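Local atomic coordinates of profilin (Schizosaccharomyces pombe, PDB entry 3D9Y), a protein that binds monomeric actin, preventing its polymerization at high concentration and enhancing it at low concentration, and is essential for cytokinesis in fission yeast. Residues 50-62 with 70-82. Sequence-based numbering, arbitrary orientation.
Sequences GFQDPPSMFGTGI and ITIRAEGRSIYGK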
loop_
_atom_site.group_PDB
_atom_site.type_symbol
_atom_site.label_atom_id
_atom_site.label_comp_id
_atom_site.label_asym_id
_atom_site.label_seq_id
_atom_site.Cartn_x
_atom_site.Cartn_y
_atom_site.Cartn_z
ATOM N N GLY A 50 10.825 4.748 3.502
ATOM C CA GLY A 50 10.820 4.926 2.048
ATOM C C GLY A 50 10.158 6.204 1.561
ATOM O O GLY A 50 10.652 6.857 0.651
ATOM N N PHE A 51 9.029 6.572 2.160
ATOM C CA PHE A 51 8.339 7.790 1.740
ATOM C C PHE A 51 9.164 9.044 2.048
ATOM O O PHE A 51 9.004 10.071 1.390
ATOM C CB PHE A 51 6.952 7.880 2.387
ATOM C CG PHE A 51 5.967 6.919 1.801
ATOM C CD1 PHE A 51 5.413 7.159 0.550
ATOM C CD2 PHE A 51 5.608 5.765 2.480
ATOM C CE1 PHE A 51 4.496 6.262 -0.007
ATOM C CE2 PHE A 51 4.680 4.870 1.917
ATOM C CZ PHE A 51 4.146 5.119 0.682
ATOM N N GLN A 52 10.058 8.935 3.029
ATOM C CA GLN A 52 10.946 10.036 3.416
ATOM C C GLN A 52 12.153 10.171 2.474
ATOM O O GLN A 52 12.817 11.208 2.475
ATOM C CB GLN A 52 11.450 9.845 4.855
ATOM C CG GLN A 52 10.362 9.592 5.907
ATOM C CD GLN A 52 10.918 9.142 7.259
ATOM O OE1 GLN A 52 10.208 9.166 8.266
ATOM N NE2 GLN A 52 12.188 8.726 7.288
ATOM N N ASP A 53 12.455 9.117 1.705
ATOM C CA ASP A 53 13.554 9.140 0.710
ATOM C C ASP A 53 13.190 8.226 -0.471
ATOM O O ASP A 53 13.737 7.126 -0.632
ATOM C CB ASP A 53 14.878 8.721 1.348
ATOM C CG ASP A 53 16.059 8.796 0.380
ATOM O OD1 ASP A 53 15.923 9.364 -0.731
ATOM O OD2 ASP A 53 17.142 8.293 0.740
ATOM N N PRO A 54 12.224 8.662 -1.281
ATOM C CA PRO A 54 11.681 7.766 -2.304
ATOM C C PRO A 54 12.683 7.136 -3.293
ATOM O O PRO A 54 12.541 5.950 -3.595
ATOM C CB PRO A 54 10.632 8.630 -2.993
ATOM C CG PRO A 54 10.216 9.615 -1.931
ATOM C CD PRO A 54 11.525 9.959 -1.277
ATOM N N PRO A 55 13.681 7.893 -3.790
ATOM C CA PRO A 55 14.632 7.265 -4.722
ATOM C C PRO A 55 15.318 6.027 -4.176
ATOM O O PRO A 55 15.637 5.135 -4.954
ATOM C CB PRO A 55 15.652 8.384 -5.008
ATOM C CG PRO A 55 14.896 9.625 -4.778
ATOM C CD PRO A 55 13.983 9.318 -3.613
ATOM N N SER A 56 15.518 5.965 -2.858
ATOM C CA SER A 56 16.143 4.808 -2.207
ATOM C C SER A 56 15.378 3.501 -2.440
ATOM O O SER A 56 15.967 2.418 -2.418
ATOM C CB SER A 56 16.280 5.057 -0.703
ATOM O OG SER A 56 15.039 4.877 -0.051
ATOM N N MET A 57 14.070 3.608 -2.668
ATOM C CA MET A 57 13.228 2.424 -2.844
ATOM C C MET A 57 13.559 1.670 -4.119
ATOM O O MET A 57 13.309 0.469 -4.213
ATOM C CB MET A 57 11.746 2.792 -2.821
ATOM C CG MET A 57 11.295 3.332 -1.480
ATOM S SD MET A 57 11.405 2.121 -0.169
ATOM C CE MET A 57 10.214 0.886 -0.680
ATOM N N PHE A 58 14.135 2.349 -5.109
ATOM C CA PHE A 58 14.522 1.629 -6.325
ATOM C C PHE A 58 15.648 0.622 -6.086
ATOM O O PHE A 58 15.636 -0.474 -6.660
ATOM C CB PHE A 58 14.854 2.598 -7.444
ATOM C CG PHE A 58 13.647 3.222 -8.051
ATOM C CD1 PHE A 58 13.260 4.516 -7.727
ATOM C CD2 PHE A 58 12.857 2.490 -8.920
ATOM C CE1 PHE A 58 12.128 5.074 -8.291
ATOM C CE2 PHE A 58 11.730 3.038 -9.486
ATOM C CZ PHE A 58 11.362 4.329 -9.170
ATOM N N GLY A 59 16.601 0.980 -5.233
ATOM C CA GLY A 59 17.673 0.083 -4.866
ATOM C C GLY A 59 17.262 -1.066 -3.973
ATOM O O GLY A 59 17.761 -2.179 -4.135
ATOM N N THR A 60 16.366 -0.799 -3.024
ATOM C CA THR A 60 15.963 -1.808 -2.034
ATOM C C THR A 60 14.847 -2.706 -2.543
ATOM O O THR A 60 14.747 -3.867 -2.157
ATOM C CB THR A 60 15.461 -1.146 -0.740
ATOM O OG1 THR A 60 14.315 -0.333 -1.026
ATOM C CG2 THR A 60 16.549 -0.289 -0.122
ATOM N N GLY A 61 14.008 -2.164 -3.416
ATOM C CA GLY A 61 12.733 -2.794 -3.728
ATOM C C GLY A 61 11.760 -2.554 -2.595
ATOM O O GLY A 61 12.075 -1.860 -1.627
ATOM N N ILE A 62 10.578 -3.146 -2.711
ATOM C CA ILE A 62 9.527 -2.990 -1.718
ATOM C C ILE A 62 9.288 -4.356 -1.079
ATOM O O ILE A 62 8.857 -5.286 -1.757
ATOM C CB ILE A 62 8.217 -2.493 -2.373
ATOM C CG1 ILE A 62 8.460 -1.205 -3.178
ATOM C CG2 ILE A 62 7.148 -2.273 -1.309
ATOM C CD1 ILE A 62 7.531 -1.038 -4.348
ATOM N N ILE A 70 9.609 -5.392 -7.342
ATOM C CA ILE A 70 10.420 -4.461 -8.107
ATOM C C ILE A 70 9.716 -3.111 -8.120
ATOM O O ILE A 70 8.564 -3.028 -8.540
ATOM C CB ILE A 70 10.592 -4.954 -9.556
ATOM C CG1 ILE A 70 11.330 -6.298 -9.572
ATOM C CG2 ILE A 70 11.306 -3.909 -10.401
ATOM N N THR A 71 10.411 -2.068 -7.659
ATOM C CA THR A 71 9.849 -0.723 -7.595
ATOM C C THR A 71 9.699 -0.133 -9.010
ATOM O O THR A 71 10.657 -0.135 -9.799
ATOM C CB THR A 71 10.753 0.199 -6.731
ATOM O OG1 THR A 71 11.013 -0.418 -5.457
ATOM C CG2 THR A 71 10.123 1.538 -6.522
ATOM N N ILE A 72 8.502 0.363 -9.334
ATOM C CA ILE A 72 8.260 1.008 -10.631
ATOM C C ILE A 72 7.895 2.492 -10.510
ATOM O O ILE A 72 8.002 3.250 -11.476
ATOM C CB ILE A 72 7.200 0.252 -11.471
ATOM C CG1 ILE A 72 5.841 0.240 -10.766
ATOM C CG2 ILE A 72 7.712 -1.167 -11.800
ATOM C CD1 ILE A 72 4.696 -0.183 -11.618
ATOM N N ARG A 73 7.473 2.898 -9.315
ATOM C CA ARG A 73 7.246 4.299 -9.004
ATOM C C ARG A 73 7.587 4.535 -7.546
ATOM O O ARG A 73 7.235 3.727 -6.680
ATOM C CB ARG A 73 5.794 4.690 -9.271
ATOM C CG ARG A 73 5.463 6.130 -8.878
ATOM C CD ARG A 73 4.119 6.566 -9.444
ATOM N NE ARG A 73 4.135 6.655 -10.901
ATOM C CZ ARG A 73 4.708 7.633 -11.606
ATOM N NH1 ARG A 73 5.339 8.634 -11.001
ATOM N NH2 ARG A 73 4.665 7.602 -12.931
ATOM N N ALA A 74 8.296 5.631 -7.280
ATOM C CA ALA A 74 8.542 6.065 -5.903
ATOM C C ALA A 74 8.656 7.592 -5.832
ATOM O O ALA A 74 9.588 8.191 -6.380
ATOM C CB ALA A 74 9.776 5.392 -5.348
ATOM N N GLU A 75 7.666 8.206 -5.185
ATOM C CA GLU A 75 7.646 9.634 -4.913
ATOM C C GLU A 75 7.143 9.816 -3.463
ATOM O O GLU A 75 6.897 8.823 -2.743
ATOM C CB GLU A 75 6.721 10.384 -5.894
ATOM C CG GLU A 75 6.446 9.706 -7.229
ATOM C CD GLU A 75 5.222 10.244 -7.946
ATOM O OE1 GLU A 75 4.079 10.027 -7.469
ATOM O OE2 GLU A 75 5.388 10.875 -9.009
ATOM N N GLY A 76 6.966 11.063 -3.050
ATOM C CA GLY A 76 6.636 11.373 -1.657
ATOM C C GLY A 76 5.319 10.832 -1.150
ATOM O O GLY A 76 5.106 10.735 0.069
ATOM N N ARG A 77 4.399 10.540 -2.060
ATOM C CA ARG A 77 3.072 10.055 -1.688
ATOM C C ARG A 77 2.757 8.641 -2.196
ATOM O O ARG A 77 1.868 7.976 -1.671
ATOM C CB ARG A 77 2.014 11.026 -2.229
ATOM C CG ARG A 77 0.677 10.371 -2.480
ATOM C CD ARG A 77 -0.386 11.313 -2.911
ATOM N NE ARG A 77 -1.650 10.910 -2.309
ATOM C CZ ARG A 77 -2.116 11.388 -1.156
ATOM N NH1 ARG A 77 -1.421 12.269 -0.438
ATOM N NH2 ARG A 77 -3.282 10.964 -0.704
ATOM N N SER A 78 3.489 8.182 -3.202
ATOM C CA SER A 78 3.132 6.962 -3.929
ATOM C C SER A 78 4.371 6.093 -4.170
ATOM O O SER A 78 5.382 6.590 -4.675
ATOM C CB SER A 78 2.499 7.344 -5.273
ATOM O OG SER A 78 1.361 8.171 -5.105
ATOM N N ILE A 79 4.292 4.822 -3.762
ATOM C CA ILE A 79 5.334 3.804 -4.007
ATOM C C ILE A 79 4.639 2.576 -4.589
ATOM O O ILE A 79 3.789 1.984 -3.933
ATOM C CB ILE A 79 6.064 3.420 -2.717
ATOM C CG1 ILE A 79 6.890 4.608 -2.213
ATOM C CG2 ILE A 79 6.980 2.184 -2.948
ATOM C CD1 ILE A 79 7.469 4.437 -0.839
ATOM N N TYR A 80 4.953 2.250 -5.838
ATOM C CA TYR A 80 4.295 1.158 -6.556
ATOM C C TYR A 80 5.352 0.121 -6.921
ATOM O O TYR A 80 6.477 0.475 -7.269
ATOM C CB TYR A 80 3.668 1.595 -7.871
ATOM C CG TYR A 80 2.625 2.698 -7.860
ATOM C CD1 TYR A 80 2.053 3.180 -6.680
ATOM C CD2 TYR A 80 2.213 3.258 -9.055
ATOM C CE1 TYR A 80 1.087 4.202 -6.701
ATOM C CE2 TYR A 80 1.261 4.277 -9.094
ATOM C CZ TYR A 80 0.696 4.744 -7.912
ATOM O OH TYR A 80 -0.247 5.746 -7.953
ATOM N N GLY A 81 4.968 -1.145 -6.896
ATOM C CA GLY A 81 5.872 -2.225 -7.291
ATOM C C GLY A 81 5.181 -3.288 -8.119
ATOM O O GLY A 81 3.939 -3.346 -8.189
ATOM N N LYS A 82 5.992 -4.136 -8.746
ATOM C CA LYS A 82 5.477 -5.244 -9.522
ATOM C C LYS A 82 6.290 -6.506 -9.242
ATOM O O LYS A 82 7.471 -6.436 -8.896
ATOM C CB LYS A 82 5.482 -4.919 -11.023
ATOM C CG LYS A 82 6.831 -4.807 -11.666
ATOM C CD LYS A 82 6.718 -4.607 -13.192
ATOM C CE LYS A 82 8.018 -4.925 -13.897
ATOM N NZ LYS A 82 8.104 -4.327 -15.265
HETATM O O HOH W 1 13.445 -2.133 -7.163
#
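Phe51 carries CG anti to its carbonyl carbon (chi1 -73°), and Ile79 sets CG1 the same way with its chain extended beyond (chi2 170°). These torsions bring the ring and the isoleucine tip together. Ile79 CD1 sits over the centre of one face of the ring, a CH-pi contact of 3.6 Å from CD1 to the Phe51 ring centroid. The ring edge meets Ser78 N near its plane. Met57, bent at chi2 and chi3, crosses Ile79 at about a right angle and brings its CG to the same methyl. Ile79 CG2 points elsewhere and packs on Ile62 CD1 at 3.6 Å. Pro54 and Ala74 meet closer to the surface, where Pro54 CG rests 3.4 Å from Glu75 C.

Phe58 lies across Thr71. Thr71 CG2 stands over one face of the Phe58 ring, off centre toward the rim, 3.9 Å from the centroid of that ring. Thr71 OG1 donates to Met57 O at 2.8 Å, from well above the carbonyl plane. Gly61 N reaches Met57 O from the opposite face, so two donors grip one helix carbonyl. Water 1 joins the backbones by donating to Phe58 O and accepting from Thr71 N.

The contact lays the end of helix 41-52 and the short helix 56-60 over strands 67-74 and 78-83 of the antiparallel profilin sheet. A classic beta bulge occurs where Ile72 and Arg73 both face Tyr80. Phe51 also touches Cys90 and Ala92 of strand 86-92. Replacing Phe51 with alanine would probably take the aromatic face off Ile79 CD1 and open a gap between helix and sheet. The contact is mainly apolar, so helix and sheet are held chiefly by packing, with the Thr71 hydroxyl and water 1 fixing the Met57 and Phe58 carbonyls to the strand.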